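Local coordinates for secreted effector protein sseI (Salmonella enterica subsp. enterica serovar Typhimurium, PDB 4G2B) that is a secreted bacterial effector that probably acts on host-cell proteins through a domain of papain-like fold, related to the dermonecrotoxins, at residues 13-18 with 114-119; 48-53 with 81-86; 67-72 with 130-135; 134-139 with 161-166. All blocks are in the same frame, centred on the assembly; numbering follows the deposited sequence.

Contact 1 (13-18 with 114-119); sequences TSDIDA and ILSADE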
# COMPACT_ATOMS: atom_id res chain seq x y z
N THR A 13 7.64 7.11 -8.04
CA THR A 13 8.51 6.95 -6.89
C THR A 13 9.59 8.01 -6.91
O THR A 13 10.06 8.39 -7.98
CB THR A 13 9.15 5.56 -6.86
OG1 THR A 13 9.80 5.35 -5.61
CG2 THR A 13 10.13 5.34 -8.05
N SER A 14 10.00 8.45 -5.71
CA SER A 14 11.26 9.20 -5.53
C SER A 14 12.49 8.33 -5.19
O SER A 14 13.57 8.85 -5.06
CB SER A 14 11.06 10.23 -4.46
OG SER A 14 9.70 10.62 -4.54
N ASP A 15 12.33 7.01 -5.14
CA ASP A 15 13.48 6.15 -4.93
C ASP A 15 14.44 6.26 -6.09
O ASP A 15 15.64 6.10 -5.90
CB ASP A 15 13.05 4.69 -4.81
CG ASP A 15 12.45 4.38 -3.47
OD1 ASP A 15 12.71 5.14 -2.54
OD2 ASP A 15 11.72 3.36 -3.34
N ILE A 16 13.90 6.43 -7.29
CA ILE A 16 14.66 6.68 -8.52
C ILE A 16 13.91 7.87 -9.16
O ILE A 16 12.88 8.28 -8.65
CB ILE A 16 14.64 5.51 -9.53
CG1 ILE A 16 13.19 4.98 -9.74
CG2 ILE A 16 15.54 4.40 -9.10
CD1 ILE A 16 13.09 3.92 -10.85
N ASP A 17 14.43 8.39 -10.26
CA ASP A 17 13.88 9.59 -10.90
C ASP A 17 12.85 9.18 -11.92
O ASP A 17 13.09 9.24 -13.14
CB ASP A 17 15.00 10.38 -11.57
CG ASP A 17 14.57 11.77 -11.90
OD1 ASP A 17 13.39 12.13 -11.66
OD2 ASP A 17 15.43 12.49 -12.39
N ALA A 18 11.74 8.72 -11.37
CA ALA A 18 10.64 8.18 -12.10
C ALA A 18 10.04 9.32 -12.93
O ALA A 18 9.70 9.11 -14.12
CB ALA A 18 9.60 7.60 -11.16
N ILE A 114 5.26 4.63 -12.14
CA ILE A 114 6.59 4.08 -12.11
C ILE A 114 6.93 4.07 -10.62
O ILE A 114 7.20 5.14 -10.01
CB ILE A 114 7.58 4.88 -12.92
CG1 ILE A 114 7.16 4.95 -14.38
CG2 ILE A 114 9.00 4.31 -12.76
CD1 ILE A 114 7.89 6.15 -15.03
N LEU A 115 6.84 2.88 -10.04
CA LEU A 115 6.94 2.73 -8.61
C LEU A 115 7.85 1.63 -8.21
O LEU A 115 8.16 0.75 -9.03
CB LEU A 115 5.56 2.41 -8.04
CG LEU A 115 4.50 3.49 -8.16
CD1 LEU A 115 3.14 2.92 -7.90
CD2 LEU A 115 4.79 4.60 -7.13
N SER A 116 8.22 1.63 -6.91
CA SER A 116 8.97 0.54 -6.34
C SER A 116 8.06 -0.69 -6.38
O SER A 116 6.87 -0.53 -6.46
CB SER A 116 9.45 0.89 -4.91
OG SER A 116 8.38 0.70 -4.03
N ALA A 117 8.59 -1.91 -6.32
CA ALA A 117 7.69 -3.10 -6.28
C ALA A 117 6.64 -2.98 -5.17
O ALA A 117 5.47 -3.27 -5.35
CB ALA A 117 8.53 -4.48 -6.07
N ASP A 118 7.08 -2.56 -4.00
CA ASP A 118 6.14 -2.53 -2.89
C ASP A 118 5.14 -1.41 -3.04
O ASP A 118 3.94 -1.58 -2.72
CB ASP A 118 6.90 -2.35 -1.59
CG ASP A 118 7.41 -3.67 -1.01
OD1 ASP A 118 6.82 -4.73 -1.33
OD2 ASP A 118 8.35 -3.62 -0.19
N GLU A 119 5.59 -0.27 -3.50
CA GLU A 119 4.69 0.83 -3.80
C GLU A 119 3.64 0.42 -4.83
O GLU A 119 2.50 0.82 -4.72
CB GLU A 119 5.45 2.07 -4.30
CG GLU A 119 6.15 2.83 -3.22
CD GLU A 119 7.30 3.63 -3.78
OE1 GLU A 119 7.63 3.45 -4.96
OE2 GLU A 119 7.85 4.48 -3.08
O HOH W 1 8.73 7.08 -3.19
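Thr13 meets Glu119 at a capping box, the motif in which Ser116 and Glu119 close the first turn of helix 117-125 where it leaves edge strand 113-116. The hydroxyl OG1 of Thr13 donates to Glu119 OE1 over 3.0 Å, on the side of the carboxylate facing the other oxygen. From the anti side Ser116 N reaches the same Glu119 OE1 at 2.7 Å, tilted from the carboxylate plane, so one oxygen takes two donors. Glu119 N completes the box, donating to Ser116 OG at 3.0 Å. Beside this polar group the loop docks on the strand itself: Thr13 N gives a bond of 2.8 Å to Ile114 O, and the methyl of Ala18, at the start of helix 18-26, rests on Ile114, with Ala18 CB 3.7 Å from Ile114 CG2.

Further out, Thr13 OG1 also closes an ST turn: lying anti to the backbone N (chi1 -170°), it accepts from Asp15 N. Asp15 OD2 lies 4.0 Å from Glu119 OE2, a like-charged approach that may favour protonation of one acid. Glu119 OE2 is also hydrogen-bonded to Tyr10 OH. A water bridges the two segments, donating to Glu119 OE2 at 2.7 Å and accepting from Ser14 N at 3.1 Å.

Contact 2 (48-53 with 81-86); sequences PVSNFM and FAVVGN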
# COMPACT_ATOMS: atom_id res chain seq x y z
N PRO A 48 8.10 -2.03 -25.84
CA PRO A 48 8.71 -0.71 -25.86
C PRO A 48 9.15 -0.25 -24.50
O PRO A 48 10.19 0.42 -24.36
CB PRO A 48 7.58 0.18 -26.38
CG PRO A 48 6.60 -0.68 -26.99
CD PRO A 48 6.78 -2.05 -26.50
N VAL A 49 8.35 -0.52 -23.45
CA VAL A 49 8.78 -0.08 -22.10
C VAL A 49 10.03 -0.84 -21.63
O VAL A 49 11.05 -0.26 -21.12
CB VAL A 49 7.60 -0.19 -21.05
CG1 VAL A 49 8.19 -0.04 -19.67
CG2 VAL A 49 6.49 0.87 -21.34
N SER A 50 9.96 -2.12 -21.86
CA SER A 50 11.06 -3.00 -21.53
C SER A 50 12.40 -2.54 -22.22
O SER A 50 13.47 -2.56 -21.62
CB SER A 50 10.70 -4.42 -22.02
OG SER A 50 11.75 -5.29 -21.69
N ASN A 51 12.30 -2.22 -23.52
CA ASN A 51 13.44 -1.70 -24.29
C ASN A 51 13.96 -0.41 -23.68
O ASN A 51 15.17 -0.20 -23.57
CB ASN A 51 13.00 -1.44 -25.74
CG ASN A 51 12.75 -2.73 -26.56
OD1 ASN A 51 13.19 -3.82 -26.20
ND2 ASN A 51 12.09 -2.58 -27.70
N PHE A 52 13.05 0.48 -23.31
CA PHE A 52 13.43 1.71 -22.59
C PHE A 52 14.15 1.44 -21.29
O PHE A 52 15.26 1.96 -21.07
CB PHE A 52 12.18 2.57 -22.32
CG PHE A 52 12.48 3.83 -21.54
CD1 PHE A 52 12.96 4.97 -22.17
CD2 PHE A 52 12.26 3.86 -20.18
CE1 PHE A 52 13.24 6.16 -21.42
CE2 PHE A 52 12.52 5.00 -19.44
CZ PHE A 52 13.00 6.17 -20.07
N MET A 53 13.56 0.61 -20.44
CA MET A 53 14.22 0.28 -19.19
C MET A 53 15.63 -0.36 -19.40
O MET A 53 16.62 0.04 -18.77
CB MET A 53 13.34 -0.66 -18.36
CG MET A 53 12.01 -0.00 -17.87
SD MET A 53 10.76 -1.18 -17.47
CE MET A 53 11.46 -1.91 -15.99
N PHE A 81 -0.88 -5.76 -17.80
CA PHE A 81 0.51 -6.06 -17.88
C PHE A 81 1.32 -4.83 -17.46
O PHE A 81 0.88 -3.66 -17.67
CB PHE A 81 0.89 -6.48 -19.33
CG PHE A 81 0.12 -7.69 -19.81
CD1 PHE A 81 0.58 -8.96 -19.51
CD2 PHE A 81 -1.05 -7.57 -20.50
CE1 PHE A 81 -0.13 -10.10 -19.90
CE2 PHE A 81 -1.79 -8.70 -20.90
CZ PHE A 81 -1.31 -9.97 -20.57
N ALA A 82 2.44 -5.11 -16.81
CA ALA A 82 3.42 -4.08 -16.41
C ALA A 82 4.79 -4.68 -16.60
O ALA A 82 4.92 -5.87 -16.83
CB ALA A 82 3.23 -3.71 -14.91
N VAL A 83 5.84 -3.90 -16.43
CA VAL A 83 7.20 -4.43 -16.62
C VAL A 83 7.99 -4.16 -15.35
O VAL A 83 7.86 -3.08 -14.74
CB VAL A 83 7.94 -3.76 -17.84
CG1 VAL A 83 9.34 -4.45 -18.09
CG2 VAL A 83 7.05 -3.84 -19.04
N VAL A 84 8.77 -5.16 -14.94
CA VAL A 84 9.60 -5.10 -13.72
C VAL A 84 11.05 -5.10 -14.12
O VAL A 84 11.44 -5.87 -14.97
CB VAL A 84 9.31 -6.29 -12.82
CG1 VAL A 84 9.85 -6.01 -11.43
CG2 VAL A 84 7.80 -6.55 -12.77
N GLY A 85 11.85 -4.24 -13.51
CA GLY A 85 13.30 -4.26 -13.71
C GLY A 85 14.00 -3.82 -12.44
O GLY A 85 13.38 -3.18 -11.55
N ASN A 86 15.25 -4.21 -12.31
CA ASN A 86 16.04 -3.97 -11.09
C ASN A 86 17.07 -2.85 -11.34
O ASN A 86 17.71 -2.80 -12.41
CB ASN A 86 16.74 -5.27 -10.75
CG ASN A 86 17.36 -5.25 -9.38
OD1 ASN A 86 18.45 -4.71 -9.18
ND2 ASN A 86 16.64 -5.81 -8.41
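Met53 bends at its thioether (chi3 70°) after a nearly extended run to SD, which turns the CE methyl toward Gly85, while Val83 holds CG1 anti to its backbone N (chi1 -175°) and so offers this branch to the sulfur. The two meet where helix 42-56 packs on strand 78-87 of the antiparallel sheet in the papain-like fold, with Met53 SD to Val83 CG1 at 3.6 Å.

The other branch of Val83 serves the preceding turn of the helix: Val49 CG1 is 4.0 Å from Val83 CG2. Between these two contacts Ser50 approaches through its backbone, its CA 4.1 Å from Val83 CG1. One valine thus fits against three helix residues, its two methyls divided between Val49 on one hand and Ser50 with Met53 on the other. Ser50 OG is engaged elsewhere, bonded to Tyr63 OH of the neighbouring strand.

The axes of 48-53 and 81-86 come within 8.7 Å of each other, with 15° between their N-to-C directions, so these two short segments run almost parallel. Phe94 of strand 90-95 packs against both Val49 and Met53 and extends this apolar core to the next strand. Beyond Val83 the methionine reaches the bare backbone of Gly85, where Met53 CE sits 3.4 Å from Gly85 N and 3.7 Å from Val84 C.

Contact 3 (67-72 with 130-135); sequences FIWDKP and RKLIYY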
# COMPACT_ATOMS: atom_id res chain seq x y z
N PHE A 67 -4.22 -10.67 -13.35
CA PHE A 67 -5.68 -10.77 -13.40
C PHE A 67 -6.37 -9.96 -12.31
O PHE A 67 -5.91 -9.91 -11.17
CB PHE A 67 -6.16 -12.24 -13.35
CG PHE A 67 -6.02 -13.00 -14.67
CD1 PHE A 67 -6.14 -12.37 -15.90
CD2 PHE A 67 -5.81 -14.37 -14.67
CE1 PHE A 67 -6.03 -13.09 -17.12
CE2 PHE A 67 -5.71 -15.10 -15.88
CZ PHE A 67 -5.82 -14.44 -17.12
N ILE A 68 -7.47 -9.33 -12.67
CA ILE A 68 -8.40 -8.73 -11.72
C ILE A 68 -9.76 -9.41 -11.89
O ILE A 68 -10.37 -9.34 -12.95
CB ILE A 68 -8.58 -7.23 -11.97
CG1 ILE A 68 -7.21 -6.53 -12.12
CG2 ILE A 68 -9.39 -6.58 -10.83
CD1 ILE A 68 -7.38 -5.18 -12.73
N TRP A 69 -10.19 -10.09 -10.84
CA TRP A 69 -11.44 -10.83 -10.76
C TRP A 69 -12.46 -10.04 -9.90
O TRP A 69 -12.14 -9.56 -8.79
CB TRP A 69 -11.22 -12.22 -10.12
CG TRP A 69 -10.44 -13.21 -10.95
CD1 TRP A 69 -9.08 -13.38 -10.95
CD2 TRP A 69 -10.96 -14.14 -11.90
NE1 TRP A 69 -8.73 -14.37 -11.85
CE2 TRP A 69 -9.87 -14.86 -12.44
CE3 TRP A 69 -12.25 -14.43 -12.36
CZ2 TRP A 69 -10.03 -15.85 -13.38
CZ3 TRP A 69 -12.40 -15.42 -13.34
CH2 TRP A 69 -11.30 -16.12 -13.83
N ASP A 70 -13.67 -9.89 -10.44
CA ASP A 70 -14.74 -9.18 -9.73
C ASP A 70 -15.53 -10.10 -8.86
O ASP A 70 -16.00 -9.69 -7.82
CB ASP A 70 -15.67 -8.50 -10.72
CG ASP A 70 -14.98 -7.40 -11.44
OD1 ASP A 70 -14.47 -6.51 -10.76
OD2 ASP A 70 -14.89 -7.39 -12.69
N LYS A 71 -15.64 -11.36 -9.27
CA LYS A 71 -16.37 -12.38 -8.52
C LYS A 71 -16.02 -13.75 -9.08
O LYS A 71 -15.46 -13.85 -10.17
CB LYS A 71 -17.89 -12.16 -8.63
CG LYS A 71 -18.40 -11.84 -10.05
CD LYS A 71 -19.89 -12.23 -10.24
CE LYS A 71 -20.46 -11.77 -11.58
NZ LYS A 71 -21.60 -12.64 -12.03
N PRO A 72 -16.41 -14.81 -8.38
CA PRO A 72 -15.97 -16.14 -8.76
C PRO A 72 -16.57 -16.66 -10.05
O PRO A 72 -16.00 -17.54 -10.68
CB PRO A 72 -16.40 -17.02 -7.58
CG PRO A 72 -16.71 -16.08 -6.45
CD PRO A 72 -17.19 -14.83 -7.12
N ARG A 130 -12.85 -4.96 -3.07
CA ARG A 130 -13.24 -6.33 -3.20
C ARG A 130 -12.85 -7.04 -4.50
O ARG A 130 -13.37 -8.13 -4.75
CB ARG A 130 -14.75 -6.48 -2.95
CG ARG A 130 -15.68 -5.47 -3.68
CD ARG A 130 -17.16 -5.43 -3.14
NE ARG A 130 -17.27 -5.72 -1.69
CZ ARG A 130 -16.93 -4.88 -0.70
NH1 ARG A 130 -16.47 -3.65 -0.97
NH2 ARG A 130 -17.07 -5.26 0.58
N LYS A 131 -11.97 -6.48 -5.32
CA LYS A 131 -11.50 -7.28 -6.46
C LYS A 131 -10.30 -8.14 -5.99
O LYS A 131 -9.52 -7.72 -5.14
CB LYS A 131 -11.15 -6.42 -7.66
CG LYS A 131 -12.39 -5.85 -8.40
CD LYS A 131 -12.04 -4.59 -9.12
CE LYS A 131 -13.23 -3.87 -9.78
NZ LYS A 131 -13.12 -3.89 -11.23
N LEU A 132 -10.25 -9.36 -6.52
CA LEU A 132 -9.13 -10.25 -6.41
C LEU A 132 -8.10 -9.91 -7.49
O LEU A 132 -8.41 -9.87 -8.68
CB LEU A 132 -9.60 -11.66 -6.64
CG LEU A 132 -8.52 -12.73 -6.72
CD1 LEU A 132 -7.59 -12.81 -5.44
CD2 LEU A 132 -9.20 -14.08 -6.98
N ILE A 133 -6.87 -9.63 -7.05
CA ILE A 133 -5.80 -9.19 -7.94
C ILE A 133 -4.57 -10.03 -7.67
O ILE A 133 -4.10 -10.20 -6.53
CB ILE A 133 -5.43 -7.73 -7.79
CG1 ILE A 133 -6.70 -6.89 -7.98
CG2 ILE A 133 -4.36 -7.33 -8.77
CD1 ILE A 133 -6.54 -5.41 -7.66
N TYR A 134 -4.05 -10.58 -8.74
CA TYR A 134 -2.90 -11.42 -8.61
C TYR A 134 -2.15 -11.38 -9.90
O TYR A 134 -2.69 -10.99 -10.96
CB TYR A 134 -3.29 -12.83 -8.11
CG TYR A 134 -4.09 -13.68 -9.02
CD1 TYR A 134 -3.52 -14.22 -10.21
CD2 TYR A 134 -5.40 -14.02 -8.72
CE1 TYR A 134 -4.29 -15.03 -11.07
CE2 TYR A 134 -6.17 -14.81 -9.56
CZ TYR A 134 -5.62 -15.31 -10.73
OH TYR A 134 -6.42 -16.13 -11.52
N TYR A 135 -0.87 -11.69 -9.80
CA TYR A 135 0.03 -11.59 -10.92
C TYR A 135 1.10 -12.65 -10.89
O TYR A 135 1.28 -13.33 -9.90
CB TYR A 135 0.70 -10.22 -10.97
CG TYR A 135 1.65 -9.91 -9.82
CD1 TYR A 135 2.96 -10.39 -9.81
CD2 TYR A 135 1.23 -9.17 -8.72
CE1 TYR A 135 3.79 -10.13 -8.79
CE2 TYR A 135 2.11 -8.90 -7.70
CZ TYR A 135 3.36 -9.34 -7.73
OH TYR A 135 4.22 -9.03 -6.67
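Backbone hydrogen bonds join Phe67 to Tyr134 and Trp69 to Leu132, two hydrogen-bonded pairs that set strands 61-69 and 132-138 in antiparallel register. The straightest of the four bonds runs from Trp69 N to Leu132 O, 2.8 Å long. Between the pairs lies the non-hydrogen-bonded couple Ile68 and Ile133.

Aromatic and polar contacts share the face bearing Phe67, Trp69, Leu132 and Tyr134. The indole NE1 of Trp69 donates to Tyr134 OH over 2.9 Å, the oxygen lying 25° out of the indole plane. The five-membered ring of Trp69 and the Tyr134 ring are nearly parallel (27°) but slid apart, with little overlap. A chi1 of 67° at Tyr134 leans the phenol toward strand 61-69. Phe67 CB sits over one face of the phenol ring, near its rim, while the edge of the Phe67 ring carries CD2 to 3.7 Å from Tyr134 OH.

On the Ile68 and Ile133 face the packing is aliphatic, with Ile68 CG2 3.9 Å from Ile133 CG1 and 3.6 Å from Lys131 CB. Past the strand end, Lys131 NZ forms a salt bridge with Asp70 OD1 at 3.0 Å, weak as a hydrogen bond.

The indole N-H thus gives the buried phenol oxygen a polar partner and probably helps hold the ring's rotation.

Contact 4 (134-139 with 161-166); sequences YYTDFS and AGKVFV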
# COMPACT_ATOMS: atom_id res chain seq x y z
N TYR A 134 -4.05 -10.58 -8.74
CA TYR A 134 -2.90 -11.42 -8.61
C TYR A 134 -2.15 -11.38 -9.90
O TYR A 134 -2.69 -10.99 -10.96
CB TYR A 134 -3.29 -12.83 -8.11
CG TYR A 134 -4.09 -13.68 -9.02
CD1 TYR A 134 -3.52 -14.22 -10.21
CD2 TYR A 134 -5.40 -14.02 -8.72
CE1 TYR A 134 -4.29 -15.03 -11.07
CE2 TYR A 134 -6.17 -14.81 -9.56
CZ TYR A 134 -5.62 -15.31 -10.73
OH TYR A 134 -6.42 -16.13 -11.52
N TYR A 135 -0.87 -11.69 -9.80
CA TYR A 135 0.03 -11.59 -10.92
C TYR A 135 1.10 -12.65 -10.89
O TYR A 135 1.28 -13.33 -9.90
CB TYR A 135 0.70 -10.22 -10.97
CG TYR A 135 1.65 -9.91 -9.82
CD1 TYR A 135 2.96 -10.39 -9.81
CD2 TYR A 135 1.23 -9.17 -8.72
CE1 TYR A 135 3.79 -10.13 -8.79
CE2 TYR A 135 2.11 -8.90 -7.70
CZ TYR A 135 3.36 -9.34 -7.73
OH TYR A 135 4.22 -9.03 -6.67
N THR A 136 1.83 -12.72 -12.00
CA THR A 136 3.03 -13.55 -12.13
C THR A 136 3.96 -12.82 -13.04
O THR A 136 3.50 -12.24 -14.01
CB THR A 136 2.74 -14.89 -12.82
OG1 THR A 136 1.72 -15.58 -12.11
CG2 THR A 136 4.02 -15.79 -12.88
N ASP A 137 5.24 -12.92 -12.74
CA ASP A 137 6.27 -12.31 -13.53
C ASP A 137 6.94 -13.33 -14.45
O ASP A 137 7.28 -14.38 -14.02
CB ASP A 137 7.33 -11.75 -12.58
CG ASP A 137 6.88 -10.47 -11.87
OD1 ASP A 137 5.97 -9.79 -12.35
OD2 ASP A 137 7.47 -10.15 -10.83
N PHE A 138 7.19 -12.96 -15.69
CA PHE A 138 7.75 -13.86 -16.64
C PHE A 138 8.99 -13.25 -17.28
O PHE A 138 9.14 -12.02 -17.38
CB PHE A 138 6.70 -14.16 -17.71
CG PHE A 138 5.42 -14.76 -17.19
CD1 PHE A 138 5.27 -16.14 -17.12
CD2 PHE A 138 4.36 -13.95 -16.86
CE1 PHE A 138 4.11 -16.71 -16.70
CE2 PHE A 138 3.21 -14.49 -16.43
CZ PHE A 138 3.05 -15.88 -16.34
N SER A 139 9.91 -14.11 -17.74
CA SER A 139 11.11 -13.60 -18.43
C SER A 139 10.72 -13.20 -19.86
O SER A 139 11.34 -12.34 -20.48
CB SER A 139 12.24 -14.66 -18.40
OG SER A 139 11.85 -15.85 -19.09
N ALA A 161 -0.45 -21.81 -7.87
CA ALA A 161 1.00 -21.94 -7.86
C ALA A 161 1.53 -20.89 -8.77
O ALA A 161 1.05 -20.75 -9.86
CB ALA A 161 1.46 -23.33 -8.34
N GLY A 162 2.52 -20.14 -8.30
CA GLY A 162 3.13 -19.08 -9.06
C GLY A 162 2.30 -17.78 -9.18
O GLY A 162 2.71 -16.83 -9.82
N LYS A 163 1.14 -17.74 -8.61
CA LYS A 163 0.40 -16.47 -8.51
C LYS A 163 0.82 -15.70 -7.23
O LYS A 163 1.04 -16.27 -6.18
CB LYS A 163 -1.09 -16.71 -8.45
CG LYS A 163 -1.71 -17.57 -9.53
CD LYS A 163 -1.14 -17.42 -10.92
CE LYS A 163 -1.96 -18.23 -11.96
NZ LYS A 163 -1.15 -18.51 -13.17
N VAL A 164 0.89 -14.40 -7.33
CA VAL A 164 1.28 -13.56 -6.24
C VAL A 164 0.13 -12.63 -6.02
O VAL A 164 -0.32 -11.96 -6.95
CB VAL A 164 2.52 -12.80 -6.56
CG1 VAL A 164 2.95 -11.98 -5.30
CG2 VAL A 164 3.62 -13.73 -7.11
N PHE A 165 -0.40 -12.61 -4.78
CA PHE A 165 -1.68 -11.94 -4.49
C PHE A 165 -1.54 -10.51 -3.99
O PHE A 165 -1.02 -10.23 -2.90
CB PHE A 165 -2.48 -12.80 -3.53
CG PHE A 165 -2.85 -14.05 -4.11
CD1 PHE A 165 -4.12 -14.23 -4.63
CD2 PHE A 165 -1.92 -15.05 -4.27
CE1 PHE A 165 -4.48 -15.45 -5.30
CE2 PHE A 165 -2.27 -16.26 -4.87
CZ PHE A 165 -3.55 -16.45 -5.40
N VAL A 166 -1.95 -9.58 -4.82
CA VAL A 166 -2.00 -8.20 -4.41
C VAL A 166 -3.16 -8.03 -3.45
O VAL A 166 -3.02 -7.29 -2.49
CB VAL A 166 -2.19 -7.24 -5.62
CG1 VAL A 166 -2.47 -5.74 -5.14
CG2 VAL A 166 -0.93 -7.31 -6.47
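Tyr135 and Val164 pair where the short strand 164-165 joins strand 132-138, and the packing is tight at Tyr134, Tyr135 and Val166. Two backbone bonds join the pair: Tyr135 N to Val164 O at 2.9 Å, and Val164 N to Tyr135 O at 2.8 Å. Val164 CB lies over one face of the Tyr135 ring in a CH-pi contact, 3.8 Å from its centroid. The ring comes to stand over this partner because its CG is set between the backbone N and the carbonyl carbon (chi1 66°). Val166 approaches the same ring in its plane, with Val166 CG2 at the edge, 3.6 Å from Tyr135 CD2. A cation-pi interaction with Arg64 adds a charged neighbour.

On the face bearing Tyr134 and Phe165, Tyr134 CB is set over the Phe165 ring, 4.1 Å from its centroid, while the two rings themselves meet obliquely with planes at 49°. The aliphatic part of Lys163 bends at chi2 and crosses the Tyr134 ring obliquely, Lys163 CG 3.9 Å from Tyr134 CD1.

Solvent reaches Val164 and Gly162, and toward Gly162 the contact loosens. There Thr136 OG1 donates to Gly162 O over 2.8 Å, approaching 42° out of the carbonyl plane, and Tyr148 OH is a second hydrogen-bonding partner of that hydroxyl. Gly162 itself has a positive phi at the turn into the strand, and beyond Thr136 the two segments part.

A two-residue strand added antiparallel at the sheet's edge, with a loop falling away from it, is how the antiparallel sheet of this papain-like domain ends on this side.

How the contacts relate
All four contacts reach one antiparallel sheet, whose strand order is 113-116, 90-95, 78-87, 61-69, 132-138, 164-165. Contact 1 lies at one outer strand and contact 4 at the other, their centres about 20 Å apart. Contact 2 places helix 42-56 against strand 78-87, and along the chain it is nested within the loop closed by contact 1. Contacts 3 and 4 are about 12 Å apart between centres and share Tyr134 and Tyr135, so strand 132-138 is paired on both flanks. Contact 2 also touches contact 4, through Val84 and Asp137. Contact 3 alternates along the chain with contacts 1 and 2, and segments far apart in sequence are brought together in one sheet.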